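Local coordinates for phosphate transporter (Thermotoga maritima MSB8, PDB 6L85), which probably imports inorganic phosphate across the cell membrane, driven by the sodium ions that it binds, at residues Leu10-Ile13 against Met14-Ile18; Ile68-Val71 against Glu72-Gln75; Leu181-Phe184 against Thr185-Ser188; Gln197-Ser200 against Glu201-Leu205; Ile296-Gly299 against Val300-Gly304. All coordinates share one frame; numbering follows the deposited sequence.

Overall arrangement
The protein is mostly helical, without strands, and the five contacts follow one another along the chain. Contact 1 lies on helix 2-32, and contact 5 on helix 286-302 and its C-terminal side. Their centres are only 10 Å apart, and Phe12 and Phe16 pack on 296-299. This joins an early helix to a late one near bound sodium ions. Contacts 3 and 4 form a second pair, on the consecutive helices 167-194 and 199-224, with centres 12 Å apart and Phe184 against Phe203. Contact 1 lies across the chain's centre from contact 3, 29 Å between centres. Contact 2 stands apart, in the loop before helix 76-99. Contacts 4 and 5 both also meet the second subunit.

Contact 1. Residues Leu10-Ile13 against Met14-Ile18; sequences LGFI and MAFSI
Residues Leu10-Ile13 and Met14-Ile18 form one unbroken piece of alpha helix, in which the amides of Met14, Ala15, Phe16 and Ser17 each bond to the carbonyl oxygen four residues earlier. The Phe16 N to Phe12 O bond is 2.8 Å long and nearly straight, at 169° about the hydrogen. The same two residues carry the contact between side chains. Phe12 and Phe16 sit one turn apart, and their rings leave the helix in nearly the same direction. In Phe16 the ring carbon CG lies opposite the backbone N (chi1 -173°), and Phe12 has the same setting. The rings therefore follow each other along one flank. They meet loosely and obliquely, with Phe12 CE2 4.3 Å from Phe16 CD2. The CB of Phe16 is closer to the preceding turn, 3.3 Å from Phe12 O. On another flank, Met14 CB lies 3.5 Å from Leu10 O, and the chain then bends at chi2 (73°) and leads away. Ser17 turns its hydroxyl back on the helix: OG gives a hydrogen bond to Met14 O at 2.8 Å. That carbonyl also accepts from Ile18 N, so two donors grip it, and the buried hydroxyl has a partner. Further along this helix, Asn21, Asp22 and Thr29 bind sodium; the side chain of Met14 is about 9 Å from a sodium ion. Leu10, Met14 and Ser17 pack on helix 76-99. Met14 and Ala15 touch helix 260-275, while Phe12 and Phe16 lie against helix 286-302.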
loop_
_atom_site.group_PDB
_atom_site.type_symbol
_atom_site.label_atom_id
_atom_site.label_comp_id
_atom_site.label_asym_id
_atom_site.label_seq_id
_atom_site.Cartn_x
_atom_site.Cartn_y
_atom_site.Cartn_z
ATOM N N LEU B 10 13.791 -3.663 -25.240
ATOM C CA LEU B 10 12.725 -3.002 -25.983
ATOM C C LEU B 10 11.513 -2.721 -25.096
ATOM O O LEU B 10 10.909 -1.642 -25.179
ATOM C CB LEU B 10 12.347 -3.862 -27.192
ATOM C CG LEU B 10 13.405 -3.879 -28.306
ATOM C CD1 LEU B 10 13.012 -4.813 -29.464
ATOM C CD2 LEU B 10 13.637 -2.459 -28.810
ATOM N N GLY B 11 11.141 -3.677 -24.237
ATOM C CA GLY B 11 10.053 -3.438 -23.307
ATOM C C GLY B 11 10.394 -2.337 -22.324
ATOM O O GLY B 11 9.540 -1.515 -21.971
ATOM N N PHE B 12 11.660 -2.261 -21.915
ATOM C CA PHE B 12 12.051 -1.175 -21.027
ATOM C C PHE B 12 11.910 0.168 -21.725
ATOM O O PHE B 12 11.418 1.131 -21.139
ATOM C CB PHE B 12 13.484 -1.367 -20.531
ATOM C CG PHE B 12 13.925 -0.266 -19.646
ATOM C CD1 PHE B 12 13.670 -0.317 -18.282
ATOM C CD2 PHE B 12 14.524 0.863 -20.180
ATOM C CE1 PHE B 12 14.042 0.729 -17.470
ATOM C CE2 PHE B 12 14.890 1.911 -19.372
ATOM C CZ PHE B 12 14.648 1.848 -18.015
ATOM N N ILE B 13 12.369 0.259 -22.975
ATOM C CA ILE B 13 12.274 1.525 -23.703
ATOM C C ILE B 13 10.810 1.932 -23.898
ATOM O O ILE B 13 10.435 3.097 -23.713
ATOM C CB ILE B 13 13.028 1.407 -25.039
ATOM C CG1 ILE B 13 14.533 1.258 -24.768
ATOM C CG2 ILE B 13 12.711 2.592 -25.948
ATOM C CD1 ILE B 13 15.363 1.079 -26.041
ATOM N N MET B 14 9.961 0.977 -24.270
ATOM C CA MET B 14 8.543 1.274 -24.399
ATOM C C MET B 14 7.955 1.777 -23.078
ATOM O O MET B 14 7.212 2.765 -23.054
ATOM C CB MET B 14 7.813 0.027 -24.886
ATOM C CG MET B 14 6.339 0.187 -24.982
ATOM S SD MET B 14 5.864 1.218 -26.388
ATOM C CE MET B 14 4.127 1.414 -26.048
ATOM N N ALA B 15 8.267 1.090 -21.964
ATOM C CA ALA B 15 7.737 1.484 -20.657
ATOM C C ALA B 15 8.220 2.879 -20.264
ATOM O O ALA B 15 7.441 3.709 -19.758
ATOM C CB ALA B 15 8.152 0.441 -19.612
ATOM N N PHE B 16 9.511 3.144 -20.488
ATOM C CA PHE B 16 10.083 4.468 -20.271
ATOM C C PHE B 16 9.309 5.535 -21.043
ATOM O O PHE B 16 8.977 6.600 -20.497
ATOM C CB PHE B 16 11.557 4.439 -20.688
ATOM C CG PHE B 16 12.309 5.690 -20.350
ATOM C CD1 PHE B 16 12.257 6.790 -21.185
ATOM C CD2 PHE B 16 13.068 5.765 -19.191
ATOM C CE1 PHE B 16 12.935 7.955 -20.877
ATOM C CE2 PHE B 16 13.759 6.926 -18.877
ATOM C CZ PHE B 16 13.681 8.026 -19.724
ATOM N N SER B 17 8.988 5.250 -22.319
ATOM C CA SER B 17 8.279 6.229 -23.145
ATOM C C SER B 17 6.862 6.467 -22.633
ATOM O O SER B 17 6.368 7.607 -22.664
ATOM C CB SER B 17 8.294 5.773 -24.617
ATOM O OG SER B 17 7.236 4.883 -24.943
ATOM N N ILE B 18 6.213 5.419 -22.111
ATOM C CA ILE B 18 4.892 5.591 -21.493
ATOM C C ILE B 18 4.970 6.533 -20.286
ATOM O O ILE B 18 4.173 7.476 -20.152
ATOM C CB ILE B 18 4.310 4.221 -21.092
ATOM C CG1 ILE B 18 4.035 3.355 -22.322
ATOM C CG2 ILE B 18 3.067 4.385 -20.238
ATOM C CD1 ILE B 18 3.755 1.880 -22.001
#

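Contact 2. Residues Ile68-Val71 against Glu72-Gln75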
loop_
_atom_site.group_PDB
_atom_site.type_symbol
_atom_site.label_atom_id
_atom_site.label_comp_id
_atom_site.label_asym_id
_atom_site.label_seq_id
_atom_site.Cartn_x
_atom_site.Cartn_y
_atom_site.Cartn_z
ATOM N N ILE B 68 -5.669 -8.574 -29.962
ATOM C CA ILE B 68 -5.430 -7.809 -31.188
ATOM C C ILE B 68 -5.023 -8.723 -32.334
ATOM O O ILE B 68 -5.649 -8.720 -33.394
ATOM C CB ILE B 68 -4.373 -6.705 -30.962
ATOM C CG1 ILE B 68 -4.575 -6.038 -29.607
ATOM C CG2 ILE B 68 -4.404 -5.684 -32.113
ATOM C CD1 ILE B 68 -3.407 -5.164 -29.219
ATOM N N VAL B 69 -3.942 -9.467 -32.159
ATOM C CA VAL B 69 -3.502 -10.446 -33.142
ATOM C C VAL B 69 -4.262 -11.739 -32.900
ATOM O O VAL B 69 -4.535 -12.105 -31.750
ATOM C CB VAL B 69 -1.979 -10.654 -33.053
ATOM C CG1 VAL B 69 -1.500 -11.679 -34.063
ATOM C CG2 VAL B 69 -1.266 -9.338 -33.273
ATOM N N GLU B 70 -4.660 -12.406 -33.983
ATOM C CA GLU B 70 -5.296 -13.717 -33.886
ATOM C C GLU B 70 -4.178 -14.731 -33.660
ATOM O O GLU B 70 -3.542 -15.201 -34.609
ATOM C CB GLU B 70 -6.114 -14.027 -35.137
ATOM C CG GLU B 70 -7.157 -15.108 -34.926
ATOM C CD GLU B 70 -8.175 -14.744 -33.871
ATOM O OE1 GLU B 70 -9.087 -13.943 -34.179
ATOM O OE2 GLU B 70 -8.059 -15.256 -32.733
ATOM N N VAL B 71 -3.948 -15.063 -32.388
ATOM C CA VAL B 71 -2.747 -15.796 -31.988
ATOM C C VAL B 71 -2.697 -17.181 -32.641
ATOM O O VAL B 71 -1.650 -17.604 -33.144
ATOM C CB VAL B 71 -2.680 -15.844 -30.446
ATOM C CG1 VAL B 71 -1.884 -17.036 -29.942
ATOM C CG2 VAL B 71 -2.102 -14.504 -29.899
ATOM N N GLU B 72 -3.830 -17.880 -32.705
ATOM C CA GLU B 72 -3.856 -19.202 -33.330
ATOM C C GLU B 72 -3.552 -19.202 -34.829
ATOM O O GLU B 72 -3.405 -20.286 -35.396
ATOM C CB GLU B 72 -5.212 -19.867 -33.101
ATOM C CG GLU B 72 -5.499 -20.175 -31.645
ATOM C CD GLU B 72 -6.984 -20.351 -31.375
ATOM O OE1 GLU B 72 -7.466 -19.859 -30.328
ATOM O OE2 GLU B 72 -7.669 -20.984 -32.213
ATOM N N LYS B 73 -3.443 -18.044 -35.488
ATOM C CA LYS B 73 -3.146 -18.019 -36.921
ATOM C C LYS B 73 -1.715 -17.635 -37.224
ATOM O O LYS B 73 -1.318 -17.652 -38.394
ATOM C CB LYS B 73 -4.054 -17.038 -37.673
ATOM C CG LYS B 73 -5.473 -16.992 -37.174
ATOM C CD LYS B 73 -6.415 -17.739 -38.074
ATOM C CE LYS B 73 -7.824 -17.662 -37.513
ATOM N NZ LYS B 73 -8.742 -18.599 -38.229
ATOM N N VAL B 74 -0.951 -17.255 -36.215
ATOM C CA VAL B 74 0.446 -16.905 -36.376
ATOM C C VAL B 74 1.286 -18.011 -35.754
ATOM O O VAL B 74 0.925 -18.567 -34.710
ATOM C CB VAL B 74 0.739 -15.536 -35.732
ATOM C CG1 VAL B 74 2.088 -15.013 -36.184
ATOM C CG2 VAL B 74 -0.348 -14.567 -36.102
ATOM N N GLN B 75 2.373 -18.362 -36.418
ATOM C CA GLN B 75 3.343 -19.238 -35.791
ATOM C C GLN B 75 3.953 -18.530 -34.580
ATOM O O GLN B 75 4.198 -17.314 -34.628
ATOM C CB GLN B 75 4.433 -19.637 -36.786
ATOM C CG GLN B 75 4.260 -21.042 -37.365
ATOM C CD GLN B 75 5.574 -21.798 -37.458
ATOM O OE1 GLN B 75 6.595 -21.251 -37.887
ATOM N NE2 GLN B 75 5.555 -23.065 -37.067
HETATM O O HOH W 1 -6.220 -16.952 -31.797
#
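Glu70 to Val74 form a short 3-10 turn in the loop between helix 58-66 and helix 76-99, with Gln75 as N-cap of the second helix. Two successive bonds of the three-residue kind make the turn. Lys73 N donates to Glu70 O at 3.0 Å, and Val74 N donates to Val71 O at 3.2 Å. Both donors stand above the plane of the carbonyl they use, 45° out of it at Glu70 O. Glu70 and Lys73 lie side by side and point the same way, with Glu70 CG 3.4 Å from Lys73 CG. This is a contact of their aliphatic parts. The charged ends stay apart, with Lys73 NZ 6.2 Å from Glu70 OE1. The Lys73 chain bends at chi2 (-103°), which brings CE back beside Glu70 CG. A water ties the carboxylate to the turn: it donates to Glu70 OE2 at 2.7 Å and accepts from Glu72 N at 2.7 Å. On the buried side, Val69 and Val74 cross at about a right angle, with Val69 CG1 3.7 Å from Val74 CG2. The same CG2 methyl of Val74 also lies 3.6 Å from Glu70 O. The turn leans on helix 106-121, where Val69 meets Met114 and Phe117, and Val74 also meets Phe117. Glu70 bonds through its backbone to Gly126, and Ile68 to Asn128, in the loop between helix 106-121 and helix 129-162.

Contact 3. Residues Leu181-Phe184 against Thr185-Ser188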
loop_
_atom_site.group_PDB
_atom_site.type_symbol
_atom_site.label_atom_id
_atom_site.label_comp_id
_atom_site.label_asym_id
_atom_site.label_seq_id
_atom_site.Cartn_x
_atom_site.Cartn_y
_atom_site.Cartn_z
ATOM N N LEU B 181 -14.366 6.472 -1.299
ATOM C CA LEU B 181 -14.873 5.763 -2.471
ATOM C C LEU B 181 -13.726 5.272 -3.356
ATOM O O LEU B 181 -13.765 4.155 -3.897
ATOM C CB LEU B 181 -15.803 6.689 -3.248
ATOM C CG LEU B 181 -16.719 6.082 -4.284
ATOM C CD1 LEU B 181 -17.559 4.994 -3.621
ATOM C CD2 LEU B 181 -17.596 7.187 -4.881
ATOM N N ALA B 182 -12.712 6.112 -3.546
ATOM C CA ALA B 182 -11.558 5.721 -4.351
ATOM C C ALA B 182 -10.863 4.488 -3.760
ATOM O O ALA B 182 -10.560 3.515 -4.473
ATOM C CB ALA B 182 -10.585 6.898 -4.443
ATOM N N ILE B 183 -10.614 4.521 -2.446
ATOM C CA ILE B 183 -9.987 3.400 -1.744
ATOM C C ILE B 183 -10.854 2.144 -1.829
ATOM O O ILE B 183 -10.348 1.034 -2.064
ATOM C CB ILE B 183 -9.708 3.820 -0.286
ATOM C CG1 ILE B 183 -8.377 4.553 -0.218
ATOM C CG2 ILE B 183 -9.694 2.632 0.627
ATOM C CD1 ILE B 183 -7.207 3.606 -0.458
ATOM N N PHE B 184 -12.174 2.290 -1.630
ATOM C CA PHE B 184 -13.068 1.143 -1.766
ATOM C C PHE B 184 -12.937 0.513 -3.143
ATOM O O PHE B 184 -12.904 -0.716 -3.275
ATOM C CB PHE B 184 -14.533 1.533 -1.536
ATOM C CG PHE B 184 -15.504 0.446 -1.947
ATOM C CD1 PHE B 184 -15.873 -0.538 -1.053
ATOM C CD2 PHE B 184 -16.014 0.389 -3.236
ATOM C CE1 PHE B 184 -16.743 -1.546 -1.420
ATOM C CE2 PHE B 184 -16.870 -0.625 -3.611
ATOM C CZ PHE B 184 -17.240 -1.593 -2.697
ATOM N N THR B 185 -12.865 1.342 -4.183
ATOM C CA THR B 185 -12.763 0.810 -5.540
ATOM C C THR B 185 -11.452 0.056 -5.743
ATOM O O THR B 185 -11.442 -1.085 -6.230
ATOM C CB THR B 185 -12.912 1.956 -6.553
ATOM O OG1 THR B 185 -14.133 2.659 -6.294
ATOM C CG2 THR B 185 -12.963 1.423 -7.972
ATOM N N MET B 186 -10.332 0.677 -5.359
ATOM C CA MET B 186 -9.028 0.037 -5.533
ATOM C C MET B 186 -8.958 -1.294 -4.785
ATOM O O MET B 186 -8.549 -2.312 -5.345
ATOM C CB MET B 186 -7.914 0.973 -5.061
ATOM C CG MET B 186 -7.784 2.266 -5.869
ATOM S SD MET B 186 -6.342 3.255 -5.363
ATOM C CE MET B 186 -6.999 4.122 -3.964
ATOM N N ILE B 187 -9.388 -1.305 -3.523
ATOM C CA ILE B 187 -9.253 -2.489 -2.693
ATOM C C ILE B 187 -10.193 -3.591 -3.169
ATOM O O ILE B 187 -9.776 -4.743 -3.345
ATOM C CB ILE B 187 -9.499 -2.126 -1.213
ATOM C CG1 ILE B 187 -8.424 -1.156 -0.708
ATOM C CG2 ILE B 187 -9.594 -3.391 -0.345
ATOM C CD1 ILE B 187 -7.050 -1.719 -0.725
ATOM N N SER B 188 -11.480 -3.271 -3.361
ATOM C CA SER B 188 -12.420 -4.310 -3.773
ATOM C C SER B 188 -12.009 -4.924 -5.101
ATOM O O SER B 188 -12.059 -6.147 -5.261
ATOM C CB SER B 188 -13.841 -3.748 -3.842
ATOM O OG SER B 188 -13.919 -2.713 -4.809
#
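The ring of Phe184 turns one face to Ser188, whose OG sits 3.8 Å above the ring plane, offset toward the rim. That hydroxyl is committed to the backbone: Ser188 OG donates to Phe184 O at 2.7 Å. Its first torsion, 62°, sets OG between the backbone N and the carbonyl carbon, within reach of the previous turn. Ser188 N donates to the same oxygen from the opposite face of the carbonyl plane. Thr185 makes the same pair of bonds about one turn earlier, from a different rotamer, with OG1 2.8 Å from Leu181 O and Thr185 N on the other face. Both residues belong to alpha helix 167-194; at these two positions the side-chain hydroxyl joins the amide on the carbonyl four residues back. On another flank of the helix, Ile183 and Met186 cross at a slant. Met186 bends at chi3 (-83°), which brings its methyl CE to 3.5 Å from Ile183 CD1. The Phe184 ring also packs on Phe203 of helix 199-224. With alanine in place of Phe184, the Ser188 hydroxyl would probably lose its aromatic cover, and Phe203 a packing partner. Met186 and Thr185 also touch Tyr249 and Leu335, on helices 231-258 and 320-339.

Contact 4. Residues Gln197-Ser200 against Glu201-Leu205. With LMT (dodecyl-beta-D-maltoside), chain N.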
loop_
_atom_site.group_PDB
_atom_site.type_symbol
_atom_site.label_atom_id
_atom_site.label_comp_id
_atom_site.label_asym_id
_atom_site.label_seq_id
_atom_site.Cartn_x
_atom_site.Cartn_y
_atom_site.Cartn_z
ATOM N N GLN B 197 -10.565 -13.605 -4.790
ATOM C CA GLN B 197 -11.350 -13.926 -3.602
ATOM C C GLN B 197 -12.836 -13.706 -3.865
ATOM O O GLN B 197 -13.210 -12.988 -4.796
ATOM C CB GLN B 197 -10.896 -13.070 -2.409
ATOM C CG GLN B 197 -9.437 -13.245 -2.003
ATOM C CD GLN B 197 -9.136 -14.629 -1.430
ATOM O OE1 GLN B 197 -9.358 -14.891 -0.244
ATOM N NE2 GLN B 197 -8.634 -15.522 -2.278
ATOM N N PRO B 198 -13.724 -14.306 -3.064
ATOM C CA PRO B 198 -15.164 -14.143 -3.315
ATOM C C PRO B 198 -15.611 -12.689 -3.224
ATOM O O PRO B 198 -14.989 -11.850 -2.568
ATOM C CB PRO B 198 -15.822 -14.985 -2.213
ATOM C CG PRO B 198 -14.736 -15.911 -1.725
ATOM C CD PRO B 198 -13.465 -15.153 -1.883
ATOM N N LEU B 199 -16.745 -12.413 -3.870
ATOM C CA LEU B 199 -17.274 -11.054 -3.943
ATOM C C LEU B 199 -17.575 -10.476 -2.562
ATOM O O LEU B 199 -17.285 -9.303 -2.298
ATOM C CB LEU B 199 -18.534 -11.042 -4.807
ATOM C CG LEU B 199 -19.129 -9.654 -4.956
ATOM C CD1 LEU B 199 -18.239 -8.800 -5.863
ATOM C CD2 LEU B 199 -20.554 -9.735 -5.487
ATOM N N SER B 200 -18.170 -11.275 -1.673
ATOM C CA SER B 200 -18.520 -10.777 -0.346
ATOM C C SER B 200 -17.277 -10.356 0.435
ATOM O O SER B 200 -17.284 -9.326 1.121
ATOM C CB SER B 200 -19.297 -11.847 0.420
ATOM O OG SER B 200 -18.422 -12.906 0.776
ATOM N N GLU B 201 -16.194 -11.133 0.329
ATOM C CA GLU B 201 -14.956 -10.789 1.024
ATOM C C GLU B 201 -14.306 -9.552 0.414
ATOM O O GLU B 201 -13.786 -8.695 1.141
ATOM C CB GLU B 201 -13.982 -11.971 0.997
ATOM C CG GLU B 201 -12.809 -11.777 1.951
ATOM C CD GLU B 201 -11.634 -12.695 1.662
ATOM O OE1 GLU B 201 -11.834 -13.729 0.980
ATOM O OE2 GLU B 201 -10.512 -12.389 2.132
ATOM N N SER B 202 -14.320 -9.451 -0.921
ATOM C CA SER B 202 -13.814 -8.257 -1.589
ATOM C C SER B 202 -14.546 -7.010 -1.116
ATOM O O SER B 202 -13.919 -5.994 -0.788
ATOM C CB SER B 202 -13.947 -8.414 -3.097
ATOM O OG SER B 202 -13.191 -9.530 -3.516
ATOM N N PHE B 203 -15.880 -7.073 -1.067
ATOM C CA PHE B 203 -16.657 -5.918 -0.629
ATOM C C PHE B 203 -16.402 -5.615 0.834
ATOM O O PHE B 203 -16.325 -4.450 1.228
ATOM C CB PHE B 203 -18.153 -6.157 -0.853
ATOM C CG PHE B 203 -18.602 -5.917 -2.264
ATOM C CD1 PHE B 203 -17.986 -4.943 -3.047
ATOM C CD2 PHE B 203 -19.650 -6.647 -2.805
ATOM C CE1 PHE B 203 -18.407 -4.705 -4.355
ATOM C CE2 PHE B 203 -20.081 -6.416 -4.112
ATOM C CZ PHE B 203 -19.453 -5.446 -4.890
ATOM N N LEU B 204 -16.300 -6.654 1.664
ATOM C CA LEU B 204 -16.084 -6.429 3.087
ATOM C C LEU B 204 -14.749 -5.728 3.332
ATOM O O LEU B 204 -14.664 -4.781 4.126
ATOM C CB LEU B 204 -16.158 -7.768 3.818
ATOM C CG LEU B 204 -15.885 -7.735 5.311
ATOM C CD1 LEU B 204 -17.046 -7.067 6.021
ATOM C CD2 LEU B 204 -15.624 -9.147 5.835
ATOM N N LEU B 205 -13.703 -6.149 2.616
ATOM C CA LEU B 205 -12.409 -5.484 2.753
ATOM C C LEU B 205 -12.452 -4.065 2.187
ATOM O O LEU B 205 -11.872 -3.134 2.773
ATOM C CB LEU B 205 -11.322 -6.327 2.069
ATOM C CG LEU B 205 -10.866 -7.496 2.955
ATOM C CD1 LEU B 205 -10.169 -8.591 2.162
ATOM C CD2 LEU B 205 -9.943 -6.956 4.034
HETATM C "C1'" LMT N . -5.555 -14.874 0.795
HETATM C "C2'" LMT N . -6.401 -15.303 1.970
HETATM C "C3'" LMT N . -6.606 -16.810 1.999
HETATM C "C4'" LMT N . -5.440 -17.538 1.372
HETATM C "C5'" LMT N . -5.145 -17.007 -0.032
HETATM C "C6'" LMT N . -5.665 -17.979 -1.054
HETATM O "O1'" LMT N . -5.989 -13.576 0.349
HETATM O "O2'" LMT N . -5.792 -14.898 3.176
HETATM O "O3'" LMT N . -7.812 -17.132 1.335
HETATM O "O5'" LMT N . -5.756 -15.752 -0.274
HETATM O "O6'" LMT N . -4.619 -18.861 -1.425
HETATM C C1 LMT N . -5.182 -12.446 0.744
HETATM C C2 LMT N . -5.716 -11.890 2.086
HETATM C C3 LMT N . -6.285 -10.482 1.812
HETATM C C4 LMT N . -5.108 -9.509 1.673
HETATM C C5 LMT N . -5.748 -8.131 1.466
HETATM C C6 LMT N . -4.693 -7.166 0.905
HETATM C C7 LMT N . -5.156 -5.720 1.217
HETATM C C8 LMT N . -4.480 -4.787 0.164
HETATM C C9 LMT N . -3.300 -4.012 0.792
HETATM C C10 LMT N . -2.677 -3.070 -0.271
HETATM C C11 LMT N . -3.370 -1.711 -0.170
HETATM C C12 LMT N . -2.369 -0.568 -0.335
#
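Leu199 lies over one face of the Phe203 ring, with its CD1 methyl 3.5 Å from Phe203 CE2. The two side chains slant across each other. The leucine reaches its partner because its CG is turned opposite the backbone N (chi1 -179°) and the end of the chain folds toward the next turn. Leu199 CG comes equally near, 3.5 Å from the same CE2. Both residues are on the surface. The contact is the start of helix 199-224, with Pro198 in the N-cap position. Pro198 O receives two bonds from Ser202. Ser202 N, 3.0 Å away, approaches almost in line with the carbonyl. Ser202 OG, 3.1 Å away, comes from above the carbonyl plane. The Ser202 hydroxyl is thus held by the first turn. Gln197, just before the cap, meets Glu201 with amide and carboxylate planes 82° apart. Gln197 OE1 lies 3.0 Å from Glu201 OE1, an unfavourable approach of two acceptors as modelled. A proton on the carboxyl group or a flipped amide might account for it. Glu201 OE2 is buried and has no partner in the model. Gln197 OE1 also accepts a hydrogen bond from O3' of a bound detergent, dodecyl-beta-D-maltoside, at 3.1 Å, while Gln197 NE2 makes a weak bond to Leu195 O. Replacing Gln197 by alanine would probably leave the maltoside O3' without this acceptor and take the amide away from beside the Glu201 carboxylate. Glu201 and Leu205 pack on Phe286 of the second subunit, and Leu204 on its Leu290.

Contact 5. Residues Ile296-Gly299 against Val300-Gly304; sequences ISLG and VFFLG
Gly299 O takes two donors: Leu303 N at 3.0 Å and Gly304 N at 2.9 Å. The first bond is of the usual four-residue kind, and its donor is tilted 34° from the carbonyl plane. The second spans five residues and runs nearly along the C=O axis. Earlier in the piece, on helix 286-302, the pattern is regular. Ile296 O is satisfied by Val300 N, Ser297 O by Phe301 N, and Leu298 O by Phe302 N at 2.9 Å. The five-residue bond comes where the backbone departs from helical angles at Leu303 (phi -133°), with helix 304-311 following. A side chain at Gly304 would be crowded by Val300 O. Ser297 OG, buried, bonds to Met46 O on helix 38-56, with a weak second bond to Gly293 O. Phe301 O accepts from Gln305 NE2, a link between the two helices. Leu298 and Phe302 lie side by side and point the same way, with Leu298 CD2 3.8 Å from Phe302 CE2. Phe302 CD2 also rests 3.4 Å from Leu298 O. Phe301 CD2 sits 3.9 Å above the Phe302 ring plane, over its centre. Phe301 also meets Phe215 of the second subunit edge-to-face, and Phe219 of that subunit with planes at about 45°.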
loop_
_atom_site.group_PDB
_atom_site.type_symbol
_atom_site.label_atom_id
_atom_site.label_comp_id
_atom_site.label_asym_id
_atom_site.label_seq_id
_atom_site.Cartn_x
_atom_site.Cartn_y
_atom_site.Cartn_z
ATOM N N ILE B 296 8.263 2.476 -16.554
ATOM C CA ILE B 296 7.350 3.616 -16.448
ATOM C C ILE B 296 7.849 4.600 -15.384
ATOM O O ILE B 296 7.899 5.815 -15.616
ATOM C CB ILE B 296 5.915 3.138 -16.140
ATOM C CG1 ILE B 296 5.294 2.410 -17.330
ATOM C CG2 ILE B 296 4.998 4.310 -15.804
ATOM C CD1 ILE B 296 3.888 1.894 -17.044
ATOM N N SER B 297 8.226 4.090 -14.203
ATOM C CA SER B 297 8.729 4.962 -13.134
ATOM C C SER B 297 9.953 5.754 -13.585
ATOM O O SER B 297 10.057 6.969 -13.352
ATOM C CB SER B 297 9.081 4.128 -11.901
ATOM O OG SER B 297 7.892 3.710 -11.257
ATOM N N LEU B 298 10.896 5.074 -14.229
ATOM C CA LEU B 298 12.107 5.750 -14.668
ATOM C C LEU B 298 11.800 6.763 -15.773
ATOM O O LEU B 298 12.382 7.853 -15.799
ATOM C CB LEU B 298 13.143 4.702 -15.093
ATOM C CG LEU B 298 13.850 3.966 -13.933
ATOM C CD1 LEU B 298 14.746 2.833 -14.413
ATOM C CD2 LEU B 298 14.689 4.913 -13.056
ATOM N N GLY B 299 10.857 6.452 -16.671
ATOM C CA GLY B 299 10.462 7.428 -17.672
ATOM C C GLY B 299 9.787 8.638 -17.055
ATOM O O GLY B 299 9.977 9.769 -17.508
ATOM N N VAL B 300 8.977 8.417 -16.017
ATOM C CA VAL B 300 8.365 9.536 -15.313
ATOM C C VAL B 300 9.445 10.450 -14.765
ATOM O O VAL B 300 9.369 11.677 -14.897
ATOM C CB VAL B 300 7.452 9.039 -14.178
ATOM C CG1 VAL B 300 7.243 10.180 -13.125
ATOM C CG2 VAL B 300 6.135 8.527 -14.712
ATOM N N PHE B 301 10.478 9.860 -14.155
ATOM C CA PHE B 301 11.490 10.683 -13.501
ATOM C C PHE B 301 12.430 11.368 -14.489
ATOM O O PHE B 301 12.763 12.539 -14.306
ATOM C CB PHE B 301 12.314 9.855 -12.516
ATOM C CG PHE B 301 13.284 10.679 -11.719
ATOM C CD1 PHE B 301 12.844 11.469 -10.663
ATOM C CD2 PHE B 301 14.627 10.696 -12.047
ATOM C CE1 PHE B 301 13.750 12.249 -9.915
ATOM C CE2 PHE B 301 15.546 11.468 -11.308
ATOM C CZ PHE B 301 15.106 12.243 -10.237
ATOM N N PHE B 302 12.913 10.659 -15.501
ATOM C CA PHE B 302 13.949 11.224 -16.353
ATOM C C PHE B 302 13.423 12.000 -17.545
ATOM O O PHE B 302 14.179 12.790 -18.128
ATOM C CB PHE B 302 14.879 10.134 -16.872
ATOM C CG PHE B 302 15.854 9.636 -15.842
ATOM C CD1 PHE B 302 16.877 10.458 -15.376
ATOM C CD2 PHE B 302 15.748 8.348 -15.340
ATOM C CE1 PHE B 302 17.777 10.000 -14.421
ATOM C CE2 PHE B 302 16.640 7.877 -14.393
ATOM C CZ PHE B 302 17.660 8.704 -13.928
ATOM N N LEU B 303 12.182 11.785 -17.960
ATOM C CA LEU B 303 11.763 12.488 -19.164
ATOM C C LEU B 303 10.399 13.153 -19.015
ATOM O O LEU B 303 10.142 14.184 -19.644
ATOM C CB LEU B 303 11.799 11.522 -20.356
ATOM C CG LEU B 303 11.483 12.115 -21.731
ATOM C CD1 LEU B 303 12.298 13.396 -21.975
ATOM C CD2 LEU B 303 11.727 11.079 -22.835
ATOM N N GLY B 304 9.520 12.589 -18.183
ATOM C CA GLY B 304 8.185 13.147 -18.030
ATOM C C GLY B 304 8.186 14.514 -17.392
ATOM O O GLY B 304 7.209 15.269 -17.533
#